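Lipid-transfer protein (Thermomonospora curvata, PDB 6OK1) belongs to the thiolase-like superfamily of proteins, its precise role being unknown. Local coordinates at residues A[33-47]-A[223-237]. Numbering follows the deposited sequence. Where two conformers were deposited one is given.
Sequences AVLAAIADAGLEPSD and ALVVVSTERARDLPH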
# COMPACT_ATOMS: atom_id res chain seq x y z
N ALA A 33 11.91 -16.50 -3.81
CA ALA A 33 10.57 -17.04 -4.02
C ALA A 33 10.03 -16.65 -5.39
O ALA A 33 9.43 -17.47 -6.09
CB ALA A 33 9.64 -16.53 -2.89
N VAL A 34 10.26 -15.40 -5.79
CA VAL A 34 9.75 -14.91 -7.07
C VAL A 34 10.39 -15.68 -8.23
O VAL A 34 9.70 -16.14 -9.14
CB VAL A 34 10.01 -13.41 -7.19
CG1 VAL A 34 9.87 -12.91 -8.60
CG2 VAL A 34 9.05 -12.65 -6.25
N LEU A 35 11.72 -15.80 -8.22
CA LEU A 35 12.39 -16.58 -9.27
C LEU A 35 11.92 -18.03 -9.27
O LEU A 35 11.78 -18.64 -10.34
CB LEU A 35 13.91 -16.51 -9.10
CG LEU A 35 14.50 -15.15 -9.50
CD1 LEU A 35 16.00 -15.11 -9.20
CD2 LEU A 35 14.26 -14.81 -10.97
N ALA A 36 11.70 -18.61 -8.09
CA ALA A 36 11.25 -20.00 -8.03
C ALA A 36 9.87 -20.16 -8.64
O ALA A 36 9.62 -21.12 -9.37
CB ALA A 36 11.27 -20.50 -6.58
N ALA A 37 8.97 -19.20 -8.39
CA ALA A 37 7.61 -19.28 -8.93
C ALA A 37 7.63 -19.10 -10.45
O ALA A 37 6.93 -19.81 -11.18
CB ALA A 37 6.71 -18.23 -8.28
N ILE A 38 8.46 -18.17 -10.93
CA ILE A 38 8.60 -17.93 -12.36
C ILE A 38 9.07 -19.21 -13.05
O ILE A 38 8.52 -19.63 -14.08
CB ILE A 38 9.56 -16.76 -12.59
CG1 ILE A 38 8.92 -15.44 -12.12
CG2 ILE A 38 9.99 -16.66 -14.05
CD1 ILE A 38 9.88 -14.24 -12.01
N ALA A 39 10.12 -19.82 -12.51
CA ALA A 39 10.63 -21.07 -13.08
C ALA A 39 9.58 -22.17 -13.02
O ALA A 39 9.46 -22.98 -13.94
CB ALA A 39 11.90 -21.49 -12.35
N ASP A 40 8.81 -22.20 -11.93
CA ASP A 40 7.77 -23.21 -11.79
C ASP A 40 6.71 -23.07 -12.87
O ASP A 40 6.12 -24.07 -13.29
CB ASP A 40 7.12 -23.10 -10.41
CG ASP A 40 6.21 -24.27 -10.10
OD1 ASP A 40 6.70 -25.42 -10.08
OD2 ASP A 40 5.01 -24.05 -9.87
N ALA A 41 6.44 -21.84 -13.32
CA ALA A 41 5.48 -21.60 -14.38
C ALA A 41 6.07 -21.82 -15.77
O ALA A 41 5.39 -21.55 -16.78
CB ALA A 41 4.92 -20.19 -14.28
N GLY A 42 7.31 -22.28 -15.84
CA GLY A 42 7.96 -22.46 -17.13
C GLY A 42 8.22 -21.18 -17.87
O GLY A 42 8.24 -21.18 -19.11
N LEU A 43 8.41 -20.07 -17.16
CA LEU A 43 8.62 -18.75 -17.73
C LEU A 43 10.02 -18.23 -17.36
O LEU A 43 10.80 -18.89 -16.66
CB LEU A 43 7.54 -17.78 -17.26
CG LEU A 43 6.09 -18.07 -17.68
CD1 LEU A 43 5.09 -17.12 -16.97
CD2 LEU A 43 5.95 -17.95 -19.18
N GLU A 44 10.33 -17.05 -17.89
CA GLU A 44 11.57 -16.33 -17.64
C GLU A 44 11.26 -15.00 -16.95
O GLU A 44 10.18 -14.45 -17.15
CB GLU A 44 12.32 -16.03 -18.94
CG GLU A 44 12.83 -17.28 -19.68
CD GLU A 44 14.01 -17.94 -18.99
OE1 GLU A 44 14.44 -17.45 -17.93
OE2 GLU A 44 14.52 -18.95 -19.52
N PRO A 45 12.19 -14.45 -16.16
CA PRO A 45 11.89 -13.16 -15.48
C PRO A 45 11.47 -12.05 -16.42
O PRO A 45 10.58 -11.27 -16.06
CB PRO A 45 13.21 -12.84 -14.76
CG PRO A 45 13.83 -14.18 -14.49
CD PRO A 45 13.45 -15.04 -15.67
N SER A 46 12.06 -11.94 -17.62
CA SER A 46 11.69 -10.90 -18.58
C SER A 46 10.25 -11.02 -19.05
O SER A 46 9.71 -10.06 -19.61
CB SER A 46 12.63 -10.95 -19.80
OG SER A 46 12.55 -12.22 -20.40
N ASP A 47 9.62 -12.18 -18.84
CA ASP A 47 8.21 -12.32 -19.18
C ASP A 47 7.29 -11.55 -18.22
O ASP A 47 6.17 -11.21 -18.60
CB ASP A 47 7.81 -13.80 -19.18
CG ASP A 47 8.53 -14.61 -20.24
OD1 ASP A 47 8.76 -14.06 -21.33
OD2 ASP A 47 8.85 -15.79 -19.99
N ALA A 223 5.77 -16.84 -3.34
CA ALA A 223 5.39 -16.14 -4.57
C ALA A 223 4.47 -17.01 -5.40
O ALA A 223 4.43 -18.22 -5.25
CB ALA A 223 6.61 -15.73 -5.40
N LEU A 224 3.67 -16.34 -6.25
CA LEU A 224 2.64 -16.97 -7.07
C LEU A 224 2.63 -16.25 -8.41
O LEU A 224 2.63 -15.03 -8.44
CB LEU A 224 1.25 -16.83 -6.43
CG LEU A 224 1.10 -17.21 -4.95
CD1 LEU A 224 -0.14 -16.61 -4.36
CD2 LEU A 224 1.06 -18.72 -4.77
N VAL A 225 2.59 -17.02 -9.52
CA VAL A 225 2.57 -16.47 -10.88
C VAL A 225 1.17 -16.61 -11.46
O VAL A 225 0.62 -17.71 -11.54
CB VAL A 225 3.59 -17.18 -11.78
CG1 VAL A 225 3.45 -16.71 -13.22
CG2 VAL A 225 4.99 -16.90 -11.29
N VAL A 226 0.60 -15.49 -11.91
CA VAL A 226 -0.75 -15.45 -12.47
C VAL A 226 -0.63 -15.06 -13.93
O VAL A 226 0.06 -14.10 -14.27
CB VAL A 226 -1.63 -14.46 -11.68
CG1 VAL A 226 -3.05 -14.33 -12.30
CG2 VAL A 226 -1.75 -14.91 -10.21
N VAL A 227 -1.32 -15.81 -14.81
CA VAL A 227 -1.36 -15.52 -16.24
C VAL A 227 -2.79 -15.72 -16.72
O VAL A 227 -3.66 -16.17 -15.98
CB VAL A 227 -0.39 -16.42 -17.03
CG1 VAL A 227 1.03 -16.12 -16.65
CG2 VAL A 227 -0.70 -17.86 -16.78
N SER A 228 -3.03 -15.45 -18.01
CA SER A 228 -4.34 -15.80 -18.54
C SER A 228 -4.51 -17.31 -18.53
O SER A 228 -3.55 -18.08 -18.60
CB SER A 228 -4.51 -15.27 -19.97
OG SER A 228 -3.69 -16.01 -20.86
N THR A 229 -5.76 -17.75 -18.44
CA THR A 229 -6.02 -19.18 -18.49
C THR A 229 -5.53 -19.78 -19.81
O THR A 229 -4.96 -20.88 -19.82
CB THR A 229 -7.51 -19.44 -18.26
OG1 THR A 229 -7.85 -19.05 -16.91
CG2 THR A 229 -7.85 -20.90 -18.43
N GLU A 230 -5.69 -19.06 -20.93
CA GLU A 230 -5.18 -19.54 -22.22
C GLU A 230 -3.67 -19.75 -22.17
O GLU A 230 -3.16 -20.79 -22.60
CB GLU A 230 -5.56 -18.57 -23.35
CG GLU A 230 -7.04 -18.47 -23.66
CD GLU A 230 -7.83 -17.74 -22.60
OE1 GLU A 230 -7.22 -17.07 -21.74
OE2 GLU A 230 -9.07 -17.83 -22.63
N ARG A 231 -2.94 -18.77 -21.62
CA ARG A 231 -1.50 -18.91 -21.46
C ARG A 231 -1.15 -20.07 -20.54
O ARG A 231 -0.22 -20.84 -20.83
CB ARG A 231 -0.92 -17.60 -20.92
CG ARG A 231 0.60 -17.46 -20.98
CD ARG A 231 1.00 -16.28 -21.87
NE ARG A 231 2.36 -15.80 -21.63
CZ ARG A 231 3.45 -16.52 -21.85
NH1 ARG A 231 3.35 -17.76 -22.28
NH2 ARG A 231 4.65 -16.01 -21.61
N ALA A 232 -1.86 -20.20 -19.41
CA ALA A 232 -1.54 -21.25 -18.46
C ALA A 232 -1.63 -22.63 -19.10
O ALA A 232 -0.88 -23.54 -18.73
CB ALA A 232 -2.48 -21.16 -17.25
N ARG A 233 -2.54 -22.80 -20.06
CA ARG A 233 -2.70 -24.10 -20.72
C ARG A 233 -1.46 -24.52 -21.49
O ARG A 233 -1.29 -25.72 -21.75
CB ARG A 233 -3.92 -24.06 -21.64
CG ARG A 233 -5.23 -24.19 -20.90
CD ARG A 233 -6.38 -23.67 -21.73
NE ARG A 233 -7.64 -23.79 -20.99
CZ ARG A 233 -8.75 -23.14 -21.31
NH1 ARG A 233 -8.76 -22.33 -22.35
NH2 ARG A 233 -9.85 -23.31 -20.59
N ASP A 234 -0.60 -23.59 -21.88
CA ASP A 234 0.66 -23.92 -22.54
C ASP A 234 1.84 -24.02 -21.59
O ASP A 234 2.95 -24.33 -22.03
CB ASP A 234 0.95 -22.89 -23.64
CG ASP A 234 -0.06 -22.96 -24.79
OD1 ASP A 234 -0.65 -24.03 -25.04
OD2 ASP A 234 -0.27 -21.95 -25.46
N LEU A 235 1.64 -23.80 -20.31
CA LEU A 235 2.70 -23.89 -19.32
C LEU A 235 2.71 -25.29 -18.68
O LEU A 235 1.84 -26.12 -18.94
CB LEU A 235 2.51 -22.77 -18.29
CG LEU A 235 2.59 -21.39 -18.96
CD1 LEU A 235 2.45 -20.24 -17.93
CD2 LEU A 235 3.90 -21.20 -19.75
N PRO A 236 3.69 -25.58 -17.81
CA PRO A 236 3.94 -26.98 -17.41
C PRO A 236 2.87 -27.64 -16.55
O PRO A 236 2.66 -28.85 -16.68
CB PRO A 236 5.26 -26.88 -16.62
CG PRO A 236 5.94 -25.73 -17.16
CD PRO A 236 4.84 -24.72 -17.47
N HIS A 237 2.24 -26.91 -15.62
CA HIS A 237 1.35 -27.53 -14.64
C HIS A 237 -0.11 -27.45 -15.07
O HIS A 237 -0.50 -26.57 -15.85
CB HIS A 237 1.50 -26.83 -13.27
CG HIS A 237 2.84 -27.01 -12.64
ND1 HIS A 237 3.20 -28.17 -11.98
CD2 HIS A 237 3.91 -26.18 -12.56
CE1 HIS A 237 4.43 -28.03 -11.51
NE2 HIS A 237 4.89 -26.84 -11.86
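Ala37 and Ala223 touch methyl to methyl, CB to CB at 3.8 Å, where helix 26-40 lies on strand 219-228 of the central thiolase-fold sheet. Small residues suit this seam: Ala223 CB lies 3.4 Å from Ala33 O, against the helix backbone, and the axes of 33-40 and 223-228 approach to 7.1 Å. Farther along the strand Val225 straddles the last turn. With CG1 anti to the backbone N (chi1 174°), that branch meets the Ala41 methyl, while Val225 CG2 packs on Ala37 CB at 3.7 Å. Beyond the helix, Leu43 forks: CD1 reaches tip to tip toward Val227 CG1, and Leu43 CD2 packs on Leu235 CD2 at 3.9 Å. Gly42, at positive phi, ends the helix in a Schellman motif and leaves room for the Pro236 ring, whose CD is 3.8 Å from Gly42 N. Asp40 and His237 supply the polar link. His237 NE2 donates to Asp40 OD1 at 2.9 Å, a bent bond (137°) that meets the oxygen from above the carboxylate plane. Outside the pair, Arg359 and the backbone N of Ile13 hold Asp40 OD2, tying helix 348-359 and strand 8-15 to the same carboxylate. Apolar packing thus joins helix to sheet, while one carboxylate, its charge probably stabilised by Arg359, gathers three chain segments at the helix end.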